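Local coordinates for protein histone acetyltransferase, ELP3 family (PDB 6IA8) that acetylates the wobble uridine at position 34 of tRNAs, using acetyl-CoA and radical S-adenosylmethionine chemistry to form 5-carboxymethyluridine, at residues A[212-218]-A[250-256]; A[160-164]-A[174-178]; A[447-451]-A[462-466]; A[310-316]-A[347-353]; A[400-404]-A[426-430]. One frame throughout, in Å; residues are numbered along the deposited sequence.

Interaction 1: A[212-218]-A[250-256]; sequences RVELGVQ and KVSYHLM
Val213 lies opposite Val251 and bonds to Lys250 O and Ser252 N, and Leu215 lies opposite Tyr253 and bonds to Ser252 O and His254 N, in a parallel ladder of nearly straight hydrogen bonds, as in His254 N to Leu215 O at 2.9 Å. Past Leu215 the register slips by one residue in a beta bulge, where Gly216 centres an inverse gamma turn. The ladder then resumes with Gln218 N giving to His254 O at 2.7 Å and Met256 N to Gln218 O.

Polar side chains gather on one face of the sheet and at its end. His254 ND1 donates to Gln218 OE1 at 2.8 Å; the oxygen lies in the ring plane and is met on a lone pair, while the amide is turned 68° against the imidazole. The Gln218 chain leaves pointing away and folds back at chi2 (-46°) to offer OE1, and the bond limits rotation of the ring. Glu214 lays OE1 by His254 CB (3.5 Å), its carboxylate nearly parallel to the ring. One water bridges Glu214 OE2 and Ser252 OG, 2.6 Å from Glu214 OE2; this oxygen also forms a salt bridge with Lys286.

Apolar groups fill the other face. Val217 CG2 sits over the Tyr253 ring, 3.8 Å from its centroid, in a CH-pi contact, and Leu215 runs alongside the tyrosine, its CD1 3.9 Å from Tyr253 CE1. Helix 234-245 covers this face, and its Thr241 bonds to Tyr253 OH.

Two parallel neighbours joined through helices form a beta-alpha-beta unit of the TIM-barrel-like radical SAM core.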
# COMPACT_ATOMS: atom_id res chain seq x y z
N ARG A 212 -3.99 4.24 3.82
CA ARG A 212 -3.56 3.92 2.46
C ARG A 212 -4.79 3.87 1.56
O ARG A 212 -5.84 3.38 1.98
CB ARG A 212 -2.81 2.59 2.38
CG ARG A 212 -2.26 2.24 0.99
CD ARG A 212 -1.54 0.89 1.00
NE ARG A 212 -2.46 -0.24 0.84
CZ ARG A 212 -2.14 -1.51 1.04
NH1 ARG A 212 -0.91 -1.83 1.41
NH2 ARG A 212 -3.05 -2.46 0.87
N VAL A 213 -4.66 4.39 0.34
CA VAL A 213 -5.72 4.31 -0.66
C VAL A 213 -5.15 3.66 -1.92
O VAL A 213 -4.11 4.08 -2.43
CB VAL A 213 -6.31 5.69 -0.98
CG1 VAL A 213 -7.37 5.57 -2.12
CG2 VAL A 213 -6.93 6.31 0.23
N GLU A 214 -5.81 2.62 -2.39
CA GLU A 214 -5.41 1.91 -3.59
C GLU A 214 -6.35 2.32 -4.71
O GLU A 214 -7.57 2.12 -4.60
CB GLU A 214 -5.46 0.39 -3.41
CG GLU A 214 -4.92 -0.37 -4.62
CD GLU A 214 -5.24 -1.86 -4.59
OE1 GLU A 214 -5.90 -2.34 -5.55
OE2 GLU A 214 -4.84 -2.54 -3.62
N LEU A 215 -5.80 2.91 -5.77
CA LEU A 215 -6.57 3.40 -6.90
C LEU A 215 -6.63 2.31 -7.96
O LEU A 215 -5.59 1.73 -8.31
CB LEU A 215 -5.93 4.67 -7.48
CG LEU A 215 -5.93 5.89 -6.54
CD1 LEU A 215 -5.12 7.04 -7.22
CD2 LEU A 215 -7.34 6.34 -6.21
N GLY A 216 -7.83 2.02 -8.46
CA GLY A 216 -7.98 1.11 -9.58
C GLY A 216 -7.57 1.76 -10.90
O GLY A 216 -8.43 2.06 -11.74
N VAL A 217 -6.27 2.02 -11.07
CA VAL A 217 -5.80 2.76 -12.24
C VAL A 217 -5.93 1.91 -13.51
O VAL A 217 -6.44 2.39 -14.53
CB VAL A 217 -4.34 3.21 -12.02
CG1 VAL A 217 -3.82 3.91 -13.25
CG2 VAL A 217 -4.25 4.11 -10.78
N GLN A 218 -5.43 0.66 -13.46
CA GLN A 218 -5.43 -0.30 -14.55
C GLN A 218 -4.48 0.13 -15.65
O GLN A 218 -3.52 -0.59 -15.92
CB GLN A 218 -6.83 -0.50 -15.11
CG GLN A 218 -7.94 -0.64 -14.07
CD GLN A 218 -7.61 -1.59 -12.95
OE1 GLN A 218 -6.63 -2.34 -12.99
NE2 GLN A 218 -8.43 -1.55 -11.92
N LYS A 250 -0.94 7.32 1.93
CA LYS A 250 -0.20 6.45 1.02
C LYS A 250 -1.05 6.12 -0.19
O LYS A 250 -2.26 5.88 -0.08
CB LYS A 250 0.21 5.17 1.73
CG LYS A 250 1.22 5.48 2.92
CD LYS A 250 1.40 4.28 3.88
CE LYS A 250 0.42 4.36 5.04
NZ LYS A 250 0.36 5.69 5.71
N VAL A 251 -0.38 6.02 -1.33
CA VAL A 251 -1.05 5.85 -2.60
C VAL A 251 -0.51 4.60 -3.27
O VAL A 251 0.69 4.50 -3.54
CB VAL A 251 -0.85 7.07 -3.51
CG1 VAL A 251 -1.50 6.84 -4.87
CG2 VAL A 251 -1.38 8.33 -2.85
N SER A 252 -1.40 3.68 -3.57
CA SER A 252 -1.10 2.48 -4.33
C SER A 252 -1.88 2.47 -5.63
O SER A 252 -3.04 2.90 -5.68
CB SER A 252 -1.48 1.23 -3.49
OG SER A 252 -1.36 0.06 -4.27
N TYR A 253 -1.26 1.95 -6.69
CA TYR A 253 -1.89 1.81 -7.99
C TYR A 253 -2.06 0.33 -8.31
O TYR A 253 -1.07 -0.42 -8.30
CB TYR A 253 -1.06 2.42 -9.12
CG TYR A 253 -0.97 3.91 -9.25
CD1 TYR A 253 -1.61 4.76 -8.35
CD2 TYR A 253 -0.25 4.47 -10.31
CE1 TYR A 253 -1.55 6.15 -8.52
CE2 TYR A 253 -0.17 5.82 -10.48
CZ TYR A 253 -0.81 6.67 -9.60
OH TYR A 253 -0.66 8.04 -9.85
N HIS A 254 -3.29 -0.08 -8.62
CA HIS A 254 -3.50 -1.38 -9.25
C HIS A 254 -3.33 -1.20 -10.76
O HIS A 254 -4.00 -0.38 -11.37
CB HIS A 254 -4.88 -1.94 -8.92
CG HIS A 254 -5.08 -3.33 -9.42
ND1 HIS A 254 -5.54 -3.60 -10.70
CD2 HIS A 254 -4.89 -4.53 -8.83
CE1 HIS A 254 -5.63 -4.91 -10.86
NE2 HIS A 254 -5.23 -5.49 -9.74
N LEU A 255 -2.41 -1.96 -11.35
CA LEU A 255 -2.05 -1.83 -12.76
C LEU A 255 -2.17 -3.17 -13.47
O LEU A 255 -1.83 -4.21 -12.90
CB LEU A 255 -0.63 -1.28 -12.94
CG LEU A 255 -0.35 0.08 -12.32
CD1 LEU A 255 1.14 0.36 -12.23
CD2 LEU A 255 -1.07 1.17 -13.13
N MET A 256 -2.68 -3.15 -14.70
CA MET A 256 -2.94 -4.37 -15.46
C MET A 256 -2.20 -4.35 -16.79
O MET A 256 -2.72 -3.81 -17.78
CB MET A 256 -4.44 -4.56 -15.69
CG MET A 256 -5.21 -5.12 -14.51
SD MET A 256 -6.79 -5.80 -15.06
CE MET A 256 -7.53 -4.38 -15.82
O HOH W 1 -2.44 -1.79 -2.80

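Interaction 2: A[160-164]-A[174-178]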
# COMPACT_ATOMS: atom_id res chain seq x y z
N LEU A 160 -13.67 -2.85 13.74
CA LEU A 160 -12.96 -2.50 14.96
C LEU A 160 -13.57 -3.17 16.17
O LEU A 160 -12.83 -3.54 17.10
CB LEU A 160 -12.93 -0.98 15.14
CG LEU A 160 -12.17 -0.21 14.07
CD1 LEU A 160 -12.36 1.27 14.27
CD2 LEU A 160 -10.70 -0.58 14.12
N ASP A 161 -14.91 -3.31 16.21
CA ASP A 161 -15.55 -4.04 17.29
C ASP A 161 -14.98 -5.45 17.40
O ASP A 161 -14.76 -5.95 18.50
CB ASP A 161 -17.08 -4.10 17.10
CG ASP A 161 -17.76 -2.76 17.31
OD1 ASP A 161 -17.17 -1.85 17.93
OD2 ASP A 161 -18.92 -2.61 16.88
N ALA A 162 -14.80 -6.12 16.25
CA ALA A 162 -14.26 -7.47 16.25
C ALA A 162 -12.83 -7.48 16.76
O ALA A 162 -12.44 -8.40 17.50
CB ALA A 162 -14.29 -8.07 14.85
N MET A 163 -12.04 -6.47 16.40
CA MET A 163 -10.68 -6.40 16.92
C MET A 163 -10.69 -6.10 18.40
O MET A 163 -9.87 -6.64 19.15
CB MET A 163 -9.87 -5.33 16.18
CG MET A 163 -9.75 -5.57 14.68
SD MET A 163 -8.78 -4.22 13.95
CE MET A 163 -9.60 -4.08 12.36
N ASN A 164 -11.58 -5.18 18.83
CA ASN A 164 -11.65 -4.78 20.23
C ASN A 164 -12.25 -5.88 21.11
O ASN A 164 -12.04 -5.89 22.33
CB ASN A 164 -12.49 -3.51 20.41
CG ASN A 164 -11.91 -2.31 19.67
OD1 ASN A 164 -10.73 -2.26 19.37
ND2 ASN A 164 -12.76 -1.33 19.39
N ALA A 174 -15.27 3.13 18.97
CA ALA A 174 -14.53 1.94 18.57
C ALA A 174 -13.08 2.30 18.23
O ALA A 174 -12.14 1.53 18.52
CB ALA A 174 -15.21 1.29 17.37
N GLN A 175 -12.87 3.44 17.58
CA GLN A 175 -11.51 3.86 17.26
C GLN A 175 -10.72 4.13 18.54
O GLN A 175 -9.58 3.68 18.70
CB GLN A 175 -11.55 5.11 16.37
CG GLN A 175 -12.04 4.82 14.98
CD GLN A 175 -12.33 6.08 14.17
OE1 GLN A 175 -12.68 7.09 14.75
NE2 GLN A 175 -12.21 6.00 12.83
N LYS A 176 -11.34 4.82 19.50
CA LYS A 176 -10.65 5.15 20.74
C LYS A 176 -10.31 3.89 21.50
O LYS A 176 -9.19 3.74 22.00
CB LYS A 176 -11.53 6.07 21.59
CG LYS A 176 -10.90 6.53 22.88
N ILE A 177 -11.26 2.96 21.60
CA ILE A 177 -11.01 1.70 22.27
C ILE A 177 -9.85 0.96 21.60
O ILE A 177 -8.99 0.38 22.27
CB ILE A 177 -12.28 0.83 22.29
CG1 ILE A 177 -13.35 1.49 23.16
CG2 ILE A 177 -11.92 -0.59 22.74
CD1 ILE A 177 -14.73 0.85 23.02
N ASN A 178 -9.83 0.96 20.26
CA ASN A 178 -8.83 0.18 19.53
C ASN A 178 -7.41 0.70 19.76
O ASN A 178 -6.45 -0.06 19.59
CB ASN A 178 -9.15 0.18 18.03
CG ASN A 178 -8.27 -0.76 17.26
OD1 ASN A 178 -7.37 -0.35 16.57
ND2 ASN A 178 -8.53 -2.03 17.39
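Asn178 holds its CG anti to the backbone N (chi1 -172°), whereas Asn164 keeps its own beside the backbone N (chi1 -61°), and the two side chains cross at about a right angle between helices 149-164 and 171-178, their amide planes 38° apart. Asn178 ND2 donates to Asn164 OD1 at 3.0 Å, with the oxygen in the amide plane of Asn178. At its other end Asn164 ND2 gives to Ala174 O at 3.1 Å, arriving on a lone pair of a carbonyl that already accepts Asn178 N within its helix. Ile177 CG2 packs against the same amide, 3.5 Å from Asn164 CG. Further back, Leu160 CB meets Ala174 CB at 3.9 Å, Leu160 CD1 rests on Gln175 CG, and Leu160 CD2 reaches the Asn178 amide crosswise. With an alanine in place of Asn164 both bonds go, and Asn178 ND2 is likely to be left with one partner fewer and Ile177 CG2 facing a gap. Asn178 is held from beyond the helices too, its OD1 by Cys185 N and its ND2 by His183 O. Bonded through both oxygen and nitrogen, the Asn164 amide has its flip state set, and its hydrogen bonds join two successive helices whose segments run roughly parallel (32°).

Interaction 3: A[447-451]-A[462-466]; sequences HVFGW and VSWQH. With SO4 (sulfate ion), chain E.
Gln465 NE2 donates to Val448 O at 2.8 Å, the shortest sound polar bond between 447-451 and 462-466. The glutamine chain is extended beyond CG (chi2 169°), which carries the amide across to the end of strand 440-448; the accepting oxygen lies near the amide plane, while the donor is tilted from the carbonyl plane of Val448. Along the way Gln465 CG rests on Val448 CG1 at 3.5 Å. Gly450, with no side chain, lets the amide come close, its CA 4.0 Å from Gln465 CD.

Beside this bond, Phe449 O lies in plane at the edge of the Trp464 indole, 3.2 Å from Trp464 CD1, and takes a weak hydrogen bond from Trp464 N. Ser463 OG, in a poorly ordered residue, accepts from Gln465 N in an ST turn, while Trp451 CA sends a C-H toward Val462 O at 3.4 Å.

A sulfate, probably from the crystallisation liquor, lies by His447. His447 NE2 points at its O1 with the oxygen near the ring plane, although the modelled bond is too short to be trusted, and His447 CD2 stands over the centre of the Phe449 ring. His447 and Val448 are probable acetyl-CoA ligands. Gln465 begins the Gln-x-x-Gly-x-Gly sequence, which includes Gly470 and binds acyl-CoA in GNAT enzymes, and it lies close to Lys134, another probable ligand.

One firm amide-to-carbonyl bond, with weak and C-H contacts around it near the surface, thus ties the strand end that probably binds acetyl-CoA to the start of that motif.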
# COMPACT_ATOMS: atom_id res chain seq x y z
N HIS A 447 7.84 3.12 8.68
CA HIS A 447 7.78 1.66 8.76
C HIS A 447 9.14 1.12 9.20
O HIS A 447 10.15 1.38 8.54
CB HIS A 447 7.40 1.07 7.42
CG HIS A 447 7.02 -0.38 7.49
ND1 HIS A 447 5.72 -0.79 7.74
CD2 HIS A 447 7.76 -1.52 7.41
CE1 HIS A 447 5.67 -2.11 7.77
NE2 HIS A 447 6.89 -2.58 7.57
N VAL A 448 9.17 0.43 10.32
CA VAL A 448 10.35 -0.28 10.80
C VAL A 448 10.05 -1.77 10.66
O VAL A 448 9.09 -2.26 11.26
CB VAL A 448 10.67 0.07 12.26
CG1 VAL A 448 11.89 -0.76 12.77
CG2 VAL A 448 10.88 1.54 12.43
N PHE A 449 10.84 -2.48 9.85
CA PHE A 449 10.57 -3.89 9.58
C PHE A 449 10.83 -4.72 10.84
O PHE A 449 11.93 -4.66 11.40
CB PHE A 449 11.40 -4.39 8.40
CG PHE A 449 10.91 -3.88 7.07
CD1 PHE A 449 9.79 -4.45 6.47
CD2 PHE A 449 11.53 -2.83 6.43
CE1 PHE A 449 9.30 -3.98 5.27
CE2 PHE A 449 11.05 -2.34 5.21
CZ PHE A 449 9.93 -2.91 4.63
N GLY A 450 9.82 -5.45 11.30
CA GLY A 450 9.88 -6.01 12.63
C GLY A 450 9.93 -7.52 12.71
O GLY A 450 10.57 -8.16 11.87
N TRP A 451 9.28 -8.08 13.73
CA TRP A 451 9.25 -9.52 13.96
C TRP A 451 8.84 -10.27 12.71
O TRP A 451 8.05 -9.78 11.90
CB TRP A 451 8.28 -9.77 15.12
CG TRP A 451 8.04 -11.20 15.48
CD1 TRP A 451 8.55 -11.87 16.55
CD2 TRP A 451 7.21 -12.13 14.78
NE1 TRP A 451 8.09 -13.17 16.56
CE2 TRP A 451 7.27 -13.35 15.48
CE3 TRP A 451 6.42 -12.05 13.63
CZ2 TRP A 451 6.57 -14.49 15.06
CZ3 TRP A 451 5.74 -13.17 13.21
CH2 TRP A 451 5.82 -14.38 13.93
N VAL A 462 13.46 -12.92 14.06
CA VAL A 462 14.35 -11.76 13.77
C VAL A 462 13.52 -10.38 13.77
O VAL A 462 12.44 -10.40 13.16
CB VAL A 462 15.01 -11.98 12.37
CG1 VAL A 462 13.93 -12.01 11.30
CG2 VAL A 462 16.09 -10.95 12.06
N SER A 463 13.98 -9.29 14.44
CA SER A 463 13.29 -7.94 14.53
C SER A 463 14.21 -6.72 14.65
O SER A 463 15.24 -6.80 15.29
CB SER A 463 12.31 -7.86 15.71
OG SER A 463 11.86 -6.54 15.96
N TRP A 464 13.77 -5.60 14.09
CA TRP A 464 14.55 -4.33 14.07
C TRP A 464 13.74 -3.22 14.75
O TRP A 464 14.07 -2.07 14.65
CB TRP A 464 14.97 -4.01 12.61
CG TRP A 464 15.44 -5.27 12.00
CD1 TRP A 464 14.67 -6.25 11.50
CD2 TRP A 464 16.77 -5.74 11.97
NE1 TRP A 464 15.43 -7.31 11.17
CE2 TRP A 464 16.73 -7.02 11.44
CE3 TRP A 464 17.98 -5.21 12.32
CZ2 TRP A 464 17.86 -7.75 11.25
CZ3 TRP A 464 19.09 -5.93 12.13
CH2 TRP A 464 19.03 -7.19 11.61
N GLN A 465 12.68 -3.58 15.47
CA GLN A 465 11.86 -2.57 16.22
C GLN A 465 12.37 -2.55 17.64
O GLN A 465 12.87 -3.53 18.16
CB GLN A 465 10.31 -2.79 16.16
CG GLN A 465 9.66 -2.51 14.81
CD GLN A 465 8.22 -2.99 14.73
OE1 GLN A 465 7.71 -3.52 15.70
NE2 GLN A 465 7.57 -2.83 13.58
N HIS A 466 12.18 -1.43 18.26
CA HIS A 466 12.68 -1.20 19.61
C HIS A 466 14.20 -1.06 19.64
O HIS A 466 14.81 -1.15 20.72
CB HIS A 466 12.22 -2.31 20.56
CG HIS A 466 10.79 -2.70 20.38
ND1 HIS A 466 9.82 -1.82 19.95
CD2 HIS A 466 10.16 -3.89 20.54
CE1 HIS A 466 8.66 -2.44 19.87
NE2 HIS A 466 8.84 -3.70 20.23
S SO4 E . 6.51 -6.10 8.57
O1 SO4 E . 7.09 -4.77 8.66
O2 SO4 E . 7.34 -7.03 9.31
O3 SO4 E . 5.17 -6.07 9.16
O4 SO4 E . 6.41 -6.49 7.18

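Interaction 4: A[310-316]-A[347-353]; sequences YREEEAI and GVKKSNL
The start of helix 312-325 packs against the loop leading into helix 353-364, joining two helical elements of the radical SAM C-terminal domain, with Glu312 lying over Val348 and Lys350. Arg311 is the N-cap, and its N gives to Glu314 OE2 at 2.9 Å, meeting the carboxylate from above its plane. A bend at chi2 (-116°) turns the Glu312 carboxylate toward the loop. There OE1 is pressed against a methyl, 3.2 Å from Val348 CG1, buried and without a polar partner, while OE2 forms a salt bridge with Lys350 NZ that is less certain because the position of OE2 is doubtful. The lysine chain crosses the glutamate at about a right angle. Shortening Glu312 to an alanine would probably open a gap beside Val348 CG1 and take from Lys350 whatever charge pairing OE2 gives. On the backbone, one water joins the segments, giving to Tyr310 O at 2.9 Å and accepting from Val348 N at 2.9 Å. Underneath is an apolar layer: Ala315 CB touches Val348 CG2 at 4.0 Å, and Leu353, whose CG is anti to its backbone N, slides past Ile316 in the opposite direction, placing Leu353 CD1 3.7 Å from Ile316 CG1.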
# COMPACT_ATOMS: atom_id res chain seq x y z
N TYR A 310 -2.25 -11.66 -22.55
CA TYR A 310 -0.88 -12.14 -22.43
C TYR A 310 -0.88 -13.60 -22.00
O TYR A 310 -1.70 -14.02 -21.17
CB TYR A 310 -0.12 -11.32 -21.39
CG TYR A 310 0.41 -9.97 -21.83
CD1 TYR A 310 0.97 -9.10 -20.91
CD2 TYR A 310 0.34 -9.57 -23.16
CE1 TYR A 310 1.46 -7.86 -21.30
CE2 TYR A 310 0.84 -8.35 -23.56
CZ TYR A 310 1.40 -7.50 -22.61
OH TYR A 310 1.90 -6.28 -23.00
N ARG A 311 0.06 -14.37 -22.55
CA ARG A 311 0.46 -15.64 -21.97
C ARG A 311 1.61 -15.40 -20.98
O ARG A 311 2.00 -14.26 -20.74
CB ARG A 311 0.86 -16.62 -23.08
CG ARG A 311 -0.34 -17.05 -23.94
CD ARG A 311 0.08 -17.82 -25.17
NE ARG A 311 0.85 -19.02 -24.84
CZ ARG A 311 1.30 -19.89 -25.75
NH1 ARG A 311 1.06 -19.69 -27.04
NH2 ARG A 311 1.99 -20.95 -25.36
N GLU A 312 2.15 -16.47 -20.42
CA GLU A 312 3.16 -16.32 -19.37
C GLU A 312 4.39 -15.58 -19.88
O GLU A 312 4.91 -14.70 -19.18
CB GLU A 312 3.55 -17.69 -18.82
CG GLU A 312 2.49 -18.35 -17.98
CD GLU A 312 2.93 -18.54 -16.55
OE1 GLU A 312 2.59 -17.69 -15.70
OE2 GLU A 312 3.63 -19.53 -16.28
N GLU A 313 4.87 -15.91 -21.08
CA GLU A 313 6.07 -15.27 -21.61
C GLU A 313 5.93 -13.75 -21.61
O GLU A 313 6.82 -13.03 -21.16
CB GLU A 313 6.34 -15.79 -23.03
CG GLU A 313 7.37 -15.00 -23.82
CD GLU A 313 7.15 -15.10 -25.33
OE1 GLU A 313 6.92 -16.22 -25.84
OE2 GLU A 313 7.18 -14.05 -26.01
N GLU A 314 4.82 -13.23 -22.13
CA GLU A 314 4.69 -11.78 -22.25
C GLU A 314 4.55 -11.12 -20.88
O GLU A 314 5.11 -10.05 -20.63
CB GLU A 314 3.49 -11.42 -23.13
CG GLU A 314 3.57 -11.90 -24.56
CD GLU A 314 3.06 -13.31 -24.72
OE1 GLU A 314 3.88 -14.22 -24.95
OE2 GLU A 314 1.84 -13.51 -24.61
N ALA A 315 3.77 -11.74 -19.98
CA ALA A 315 3.60 -11.17 -18.65
C ALA A 315 4.94 -11.10 -17.94
O ALA A 315 5.26 -10.10 -17.29
CB ALA A 315 2.60 -11.99 -17.85
N ILE A 316 5.75 -12.16 -18.06
CA ILE A 316 7.06 -12.21 -17.42
C ILE A 316 7.96 -11.11 -17.96
O ILE A 316 8.66 -10.44 -17.19
CB ILE A 316 7.68 -13.60 -17.60
CG1 ILE A 316 6.87 -14.65 -16.82
CG2 ILE A 316 9.15 -13.61 -17.14
CD1 ILE A 316 7.27 -16.09 -17.13
N GLY A 347 -5.73 -16.35 -20.50
CA GLY A 347 -4.75 -15.55 -19.79
C GLY A 347 -3.87 -16.42 -18.92
O GLY A 347 -3.96 -17.65 -18.91
N VAL A 348 -2.99 -15.75 -18.16
CA VAL A 348 -2.08 -16.48 -17.29
C VAL A 348 -2.88 -17.24 -16.24
O VAL A 348 -3.64 -16.64 -15.47
CB VAL A 348 -1.07 -15.53 -16.64
CG1 VAL A 348 -0.25 -16.25 -15.59
CG2 VAL A 348 -0.18 -14.92 -17.71
N LYS A 349 -2.69 -18.55 -16.17
CA LYS A 349 -3.37 -19.39 -15.20
C LYS A 349 -2.46 -19.93 -14.11
O LYS A 349 -2.96 -20.25 -13.03
CB LYS A 349 -4.03 -20.60 -15.90
CG LYS A 349 -4.86 -20.26 -17.12
CD LYS A 349 -5.35 -21.52 -17.83
N LYS A 350 -1.16 -20.02 -14.36
CA LYS A 350 -0.24 -20.62 -13.40
C LYS A 350 -0.10 -19.74 -12.17
O LYS A 350 -0.25 -18.52 -12.22
CB LYS A 350 1.11 -20.88 -14.06
CG LYS A 350 1.08 -22.09 -15.00
CD LYS A 350 2.28 -22.14 -15.93
CE LYS A 350 3.59 -22.23 -15.16
NZ LYS A 350 4.76 -22.38 -16.08
N SER A 351 0.20 -20.39 -11.04
CA SER A 351 0.12 -19.74 -9.73
C SER A 351 1.45 -19.20 -9.22
O SER A 351 1.48 -18.55 -8.17
CB SER A 351 -0.44 -20.73 -8.71
OG SER A 351 0.31 -21.93 -8.69
N ASN A 352 2.55 -19.45 -9.92
CA ASN A 352 3.87 -19.01 -9.48
C ASN A 352 4.47 -17.93 -10.40
O ASN A 352 5.66 -17.92 -10.67
CB ASN A 352 4.81 -20.21 -9.39
CG ASN A 352 4.88 -20.99 -10.69
OD1 ASN A 352 4.02 -20.84 -11.55
ND2 ASN A 352 5.91 -21.82 -10.84
N LEU A 353 3.63 -17.02 -10.89
CA LEU A 353 4.13 -15.99 -11.80
C LEU A 353 5.27 -15.21 -11.16
O LEU A 353 6.26 -14.89 -11.82
CB LEU A 353 3.00 -15.05 -12.21
CG LEU A 353 3.39 -13.92 -13.15
CD1 LEU A 353 4.05 -14.46 -14.42
CD2 LEU A 353 2.18 -13.06 -13.52
O HOH W 2 -2.96 -12.89 -18.85

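Interaction 5: A[400-404]-A[426-430]; sequences EASGG and RDPYK
Arg426 reaches Ala401 and Ser402 with its chain fully stretched from CG to NE, presenting the guanidinium edge-on so that both carbonyl oxygens lie near its plane. Two nitrogens grip one oxygen: NH1 lies 2.9 Å from Ala401 O and NH2 3.2 Å from Ala401 O. NH2 also gives to Ser402 O at 3.0 Å. At the acceptors the approach is less regular, for NH1 stands above the carbonyl plane of Ala401 (45°) and NH2 above that of Ser402. Ala401 O further accepts Gly404 N, so three N-H groups converge on a single carbonyl.

That backbone bond closes the type I' beta turn of the hairpin between strands 392-401 and 404-413 of the GNAT sheet. Strand 418-427, which carries Arg426, lies beyond strand 404-413, and the arginine reaches past the end of the intervening strand to the turn; its positive charge is also met by Glu406 and by Asp246, just after helix 234-245 of the radical SAM core.

Tyr429 lays one ring face against the turn. Gly403 CA sits over that face, 3.9 Å from the Tyr429 centroid in a CH-pi contact, and Lys430 CG covers the opposite face. The lack of a side chain on Gly403 lets the ring come this close, and the same lack on Gly404 makes room for Asp427 O and the guanidinium. Tyr429 CB comes 3.2 Å from Ser402 O, and Gly404 CA points a C-H at Asp427 O, 3.5 Å away.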
# COMPACT_ATOMS: atom_id res chain seq x y z
N GLU A 400 10.34 14.63 -7.06
CA GLU A 400 9.17 15.47 -7.26
C GLU A 400 7.96 14.58 -7.52
O GLU A 400 8.06 13.66 -8.35
CB GLU A 400 9.39 16.37 -8.47
CG GLU A 400 8.27 17.34 -8.74
CD GLU A 400 8.35 18.60 -7.87
OE1 GLU A 400 7.33 19.31 -7.77
OE2 GLU A 400 9.43 18.86 -7.30
N ALA A 401 6.83 14.90 -6.89
CA ALA A 401 5.59 14.15 -7.08
C ALA A 401 4.38 15.03 -6.78
O ALA A 401 4.34 15.71 -5.74
CB ALA A 401 5.57 12.93 -6.17
N SER A 402 3.43 15.03 -7.70
CA SER A 402 2.18 15.78 -7.54
C SER A 402 2.45 17.21 -7.09
O SER A 402 1.85 17.72 -6.13
CB SER A 402 1.25 15.06 -6.56
OG SER A 402 0.92 13.73 -6.98
N GLY A 403 3.38 17.87 -7.79
CA GLY A 403 3.66 19.27 -7.55
C GLY A 403 4.45 19.57 -6.30
O GLY A 403 4.78 20.74 -6.04
N GLY A 404 4.77 18.57 -5.50
CA GLY A 404 5.52 18.80 -4.28
C GLY A 404 6.78 17.97 -4.22
O GLY A 404 7.21 17.42 -5.24
N ARG A 426 6.82 14.53 3.17
CA ARG A 426 6.36 15.28 2.00
C ARG A 426 6.22 16.77 2.31
O ARG A 426 5.65 17.15 3.35
CB ARG A 426 5.02 14.72 1.48
CG ARG A 426 4.43 15.57 0.32
CD ARG A 426 3.13 14.94 -0.26
NE ARG A 426 2.54 15.81 -1.28
CZ ARG A 426 2.94 15.87 -2.54
NH1 ARG A 426 3.88 15.04 -2.95
NH2 ARG A 426 2.38 16.72 -3.39
N ASP A 427 6.72 17.60 1.39
CA ASP A 427 6.45 19.03 1.37
C ASP A 427 5.25 19.20 0.46
O ASP A 427 5.39 19.03 -0.75
CB ASP A 427 7.63 19.80 0.83
CG ASP A 427 7.46 21.29 0.94
OD1 ASP A 427 6.42 21.76 1.47
OD2 ASP A 427 8.39 21.98 0.48
N PRO A 428 4.07 19.49 0.98
CA PRO A 428 2.87 19.39 0.15
C PRO A 428 2.74 20.51 -0.88
O PRO A 428 3.40 21.56 -0.83
CB PRO A 428 1.73 19.44 1.17
CG PRO A 428 2.31 20.16 2.36
CD PRO A 428 3.78 19.83 2.39
N TYR A 429 1.86 20.27 -1.83
CA TYR A 429 1.69 21.17 -2.97
C TYR A 429 0.45 22.03 -2.80
O TYR A 429 0.55 23.24 -2.58
CB TYR A 429 1.62 20.34 -4.26
CG TYR A 429 1.20 21.10 -5.50
CD1 TYR A 429 1.84 22.27 -5.87
CD2 TYR A 429 0.15 20.65 -6.29
CE1 TYR A 429 1.46 22.96 -7.01
CE2 TYR A 429 -0.24 21.34 -7.43
CZ TYR A 429 0.43 22.48 -7.79
OH TYR A 429 0.06 23.17 -8.91
N LYS A 430 -0.73 21.44 -2.90
CA LYS A 430 -2.00 22.16 -2.81
C LYS A 430 -2.92 21.41 -1.86
O LYS A 430 -3.92 20.81 -2.27
CB LYS A 430 -2.63 22.33 -4.19
CG LYS A 430 -2.01 23.47 -5.01
CD LYS A 430 -2.78 23.72 -6.30
CE LYS A 430 -2.19 24.92 -7.08
NZ LYS A 430 -3.13 25.41 -8.14

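How the interactions relate
Interaction 1 is the buried centre of the radical SAM core, a parallel ladder interrupted by a bulge, with distinct polar and apolar faces. Interaction 2, in the same core and also buried, joins peripheral helices by hydrogen bonds of side-chain amides, about 27 Å from it between centres. Interaction 4 is partly buried at the far side, about 41 Å from interaction 2 between centres, and relies on a carboxylate, a water and a few apolar groups. Interactions 3 and 5 belong to the GNAT sheet, through adjacent strands 440-448 and 418-427: the former is a surface contact at the probable acetyl-CoA site, the latter a partly buried turn where an arginine binds backbone carbonyls and reaches the other domain.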